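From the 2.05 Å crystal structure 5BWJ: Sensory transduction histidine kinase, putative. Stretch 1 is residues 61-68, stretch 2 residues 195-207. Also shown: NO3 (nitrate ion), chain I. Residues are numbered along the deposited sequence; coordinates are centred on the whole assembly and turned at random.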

# COMPACT_ATOMS: atom_id res chain seq x y z
N GLU B 61 19.18 5.67 -19.52
CA GLU B 61 19.02 6.89 -20.30
C GLU B 61 19.02 8.11 -19.38
O GLU B 61 18.20 8.21 -18.47
CB GLU B 61 17.73 6.84 -21.12
CG GLU B 61 17.59 5.58 -21.96
CD GLU B 61 16.61 5.76 -23.11
OE1 GLU B 61 16.98 6.41 -24.11
OE2 GLU B 61 15.48 5.24 -23.01
N ASP B 62 19.95 9.02 -19.62
CA ASP B 62 20.15 10.17 -18.74
C ASP B 62 18.97 11.14 -18.74
O ASP B 62 18.73 11.83 -17.76
CB ASP B 62 21.43 10.91 -19.13
CG ASP B 62 22.67 10.06 -18.95
OD1 ASP B 62 23.55 10.09 -19.84
OD2 ASP B 62 22.78 9.36 -17.92
N GLU B 63 18.24 11.19 -19.85
CA GLU B 63 17.13 12.13 -19.99
C GLU B 63 15.84 11.62 -19.36
O GLU B 63 14.88 12.37 -19.21
CB GLU B 63 16.89 12.47 -21.47
CG GLU B 63 16.24 11.37 -22.32
CD GLU B 63 17.20 10.25 -22.70
OE1 GLU B 63 18.38 10.30 -22.30
OE2 GLU B 63 16.77 9.32 -23.41
N ALA B 64 15.83 10.34 -18.99
CA ALA B 64 14.61 9.69 -18.50
C ALA B 64 14.43 9.86 -17.00
O ALA B 64 15.40 9.92 -16.25
CB ALA B 64 14.63 8.22 -18.87
N ILE B 65 13.17 9.93 -16.58
CA ILE B 65 12.82 10.00 -15.16
C ILE B 65 12.38 8.61 -14.71
O ILE B 65 11.46 8.03 -15.27
CB ILE B 65 11.71 11.03 -14.91
CG1 ILE B 65 12.10 12.39 -15.50
CG2 ILE B 65 11.42 11.15 -13.42
CD1 ILE B 65 10.97 13.39 -15.54
N TYR B 66 13.04 8.09 -13.68
CA TYR B 66 12.85 6.70 -13.26
C TYR B 66 11.95 6.55 -12.04
O TYR B 66 12.18 7.18 -11.01
CB TYR B 66 14.21 6.05 -12.99
CG TYR B 66 15.01 5.78 -14.23
CD1 TYR B 66 15.72 6.79 -14.87
CD2 TYR B 66 15.06 4.50 -14.78
CE1 TYR B 66 16.46 6.54 -16.01
CE2 TYR B 66 15.80 4.24 -15.92
CZ TYR B 66 16.49 5.26 -16.53
OH TYR B 66 17.22 5.00 -17.67
N LEU B 67 10.94 5.70 -12.18
CA LEU B 67 10.05 5.33 -11.08
C LEU B 67 10.20 3.84 -10.79
O LEU B 67 10.47 3.05 -11.69
CB LEU B 67 8.60 5.66 -11.42
CG LEU B 67 8.29 7.10 -11.86
CD1 LEU B 67 6.79 7.29 -12.04
CD2 LEU B 67 8.83 8.10 -10.87
N GLY B 68 10.01 3.47 -9.52
CA GLY B 68 10.10 2.08 -9.11
C GLY B 68 11.47 1.69 -8.58
O GLY B 68 11.76 0.51 -8.40
N ALA B 195 21.93 13.81 -15.89
CA ALA B 195 20.68 14.18 -16.55
C ALA B 195 20.79 15.58 -17.15
O ALA B 195 21.59 16.40 -16.69
CB ALA B 195 19.53 14.12 -15.56
N PRO B 196 19.99 15.86 -18.19
CA PRO B 196 19.98 17.21 -18.78
C PRO B 196 19.53 18.27 -17.78
O PRO B 196 18.81 17.95 -16.84
CB PRO B 196 18.98 17.09 -19.93
CG PRO B 196 18.91 15.64 -20.24
CD PRO B 196 19.11 14.94 -18.94
N GLU B 197 19.95 19.51 -17.99
CA GLU B 197 19.59 20.61 -17.11
C GLU B 197 18.08 20.80 -17.06
O GLU B 197 17.52 21.19 -16.03
CB GLU B 197 20.27 21.91 -17.55
N ILE B 198 17.42 20.53 -18.18
CA ILE B 198 15.97 20.69 -18.28
C ILE B 198 15.25 19.70 -17.36
O ILE B 198 14.16 19.99 -16.87
CB ILE B 198 15.48 20.50 -19.74
CG1 ILE B 198 13.97 20.72 -19.83
CG2 ILE B 198 15.86 19.11 -20.26
CD1 ILE B 198 13.44 20.78 -21.25
N VAL B 199 15.86 18.55 -17.13
CA VAL B 199 15.28 17.53 -16.26
C VAL B 199 15.55 17.86 -14.80
O VAL B 199 14.67 17.72 -13.95
CB VAL B 199 15.84 16.12 -16.59
CG1 VAL B 199 15.26 15.07 -15.64
CG2 VAL B 199 15.54 15.75 -18.03
N LYS B 200 16.77 18.30 -14.51
CA LYS B 200 17.16 18.62 -13.14
C LYS B 200 16.34 19.77 -12.57
O LYS B 200 16.19 19.89 -11.35
CB LYS B 200 18.65 18.98 -13.08
CG LYS B 200 19.58 17.81 -13.35
CD LYS B 200 21.03 18.22 -13.21
CE LYS B 200 21.97 17.02 -13.34
NZ LYS B 200 23.40 17.42 -13.24
N ASN B 201 15.80 20.62 -13.45
CA ASN B 201 15.02 21.77 -13.02
C ASN B 201 13.56 21.42 -12.76
O ASN B 201 12.83 22.20 -12.15
CB ASN B 201 15.10 22.88 -14.07
N LEU B 202 13.14 20.25 -13.22
CA LEU B 202 11.76 19.82 -13.04
C LEU B 202 11.42 19.61 -11.57
O LEU B 202 12.24 19.11 -10.80
CB LEU B 202 11.49 18.52 -13.81
CG LEU B 202 11.48 18.57 -15.33
CD1 LEU B 202 11.28 17.18 -15.89
CD2 LEU B 202 10.40 19.52 -15.84
N ASN B 203 10.21 20.00 -11.20
CA ASN B 203 9.65 19.65 -9.90
C ASN B 203 8.91 18.33 -10.03
O ASN B 203 7.80 18.28 -10.57
CB ASN B 203 8.71 20.76 -9.40
CG ASN B 203 8.15 20.46 -8.02
OD1 ASN B 203 8.65 19.59 -7.31
ND2 ASN B 203 7.12 21.20 -7.63
N LEU B 204 9.53 17.26 -9.55
CA LEU B 204 8.99 15.91 -9.72
C LEU B 204 8.24 15.43 -8.48
O LEU B 204 8.37 14.28 -8.07
CB LEU B 204 10.12 14.93 -10.05
CG LEU B 204 10.89 15.24 -11.34
CD1 LEU B 204 12.03 14.25 -11.53
CD2 LEU B 204 9.97 15.23 -12.55
N ASP B 205 7.44 16.32 -7.89
CA ASP B 205 6.62 15.96 -6.74
C ASP B 205 5.30 15.37 -7.24
O ASP B 205 4.26 16.03 -7.22
CB ASP B 205 6.37 17.17 -5.84
CG ASP B 205 5.84 16.79 -4.47
OD1 ASP B 205 5.37 15.64 -4.30
OD2 ASP B 205 5.89 17.64 -3.55
N LEU B 206 5.35 14.13 -7.71
CA LEU B 206 4.18 13.47 -8.27
C LEU B 206 3.15 13.17 -7.19
O LEU B 206 1.95 13.15 -7.46
CB LEU B 206 4.59 12.17 -8.98
CG LEU B 206 5.62 12.32 -10.10
CD1 LEU B 206 6.00 10.95 -10.65
CD2 LEU B 206 5.09 13.21 -11.21
N PHE B 207 3.61 12.95 -5.97
CA PHE B 207 2.73 12.60 -4.86
C PHE B 207 1.74 13.72 -4.55
O PHE B 207 0.62 13.47 -4.10
CB PHE B 207 3.55 12.27 -3.61
CG PHE B 207 2.71 11.98 -2.40
CD1 PHE B 207 2.14 10.73 -2.22
CD2 PHE B 207 2.48 12.96 -1.45
CE1 PHE B 207 1.37 10.46 -1.10
CE2 PHE B 207 1.71 12.69 -0.33
CZ PHE B 207 1.15 11.44 -0.16
N NO3 I . 11.25 17.15 -6.58
O1 NO3 I . 9.98 17.11 -6.49
O2 NO3 I . 11.80 17.90 -7.44
O3 NO3 I . 11.95 16.43 -5.81

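The two stretches touch across at least 133 positions of sequence, and no hydrogen bond joins them. The contact is built from apolar packing and close carbonyl-to-carbon approaches, with 361 Å² buried over both sides, and the protein hydrogen bonds listed here lie within each stretch.

The apolar packing follows the alternation of a strand. Ile 65 and Leu 67 point toward stretch 2, while Tyr 66, between them, is out of its reach. Ile 65 is the hub, with the largest covered area of any residue here: its CG1 lies 4.1 Å from CG1 of Val 199, and its CD1 reaches 3.8 Å from CD1 of Leu 202 and 3.7 Å from CD2 of Leu 204. An m,t rotamer extends the isoleucine so that one side chain meets three partners, one from the helix and two from the loop beyond it. Leu 67 has a simpler role, its CD1 packing 4.0 Å from CD1 of Leu 206. The backbones remain well apart there, with CA of Leu 67 10.4 Å from CA of Leu 206, so side chains alone span the gap. All three leucines of stretch 2 share the m,t rotamer and direct CB toward the strand.

At the other end the chains come much closer, CA of Asp 62 lying 4.6 Å from CA of Ala 195, and the contacts are mostly made by backbone atoms of stretch 1 against CA of Ala 195 and side-chain carbons of stretch 2. The O atom of Asp 62 accepts a CA-H...O contact from CA of Ala 195 at 3.3 Å, and the same O lies 3.3 Å from CD of Pro 196. The proline ring also meets the next residue, its CD 3.6 Å from CA of Glu 63. The O atom of Glu 63 then sits 3.6 Å from CG2 of Val 199, so this valine touches both the turn and the strand.

The hydrogen bonds lie within the stretches, apart from one to a bound ion. A type I turn from Glu 61 to Ala 64 is closed by Ala 64 N to Glu 61 O at 3.2 Å, and Glu 61 N donates to Tyr 66 OH at 2.8 Å, tying the start of the turn to a strand side chain. In stretch 2, Pro 196 occupies the N-cap position, and its O accepts from Lys 200 N at 3.1 Å. Farther along, Leu 204 N donates to O2 of the nitrate at 3.2 Å, with a good angle of 160°; the ion probably comes from the crystallisation liquor.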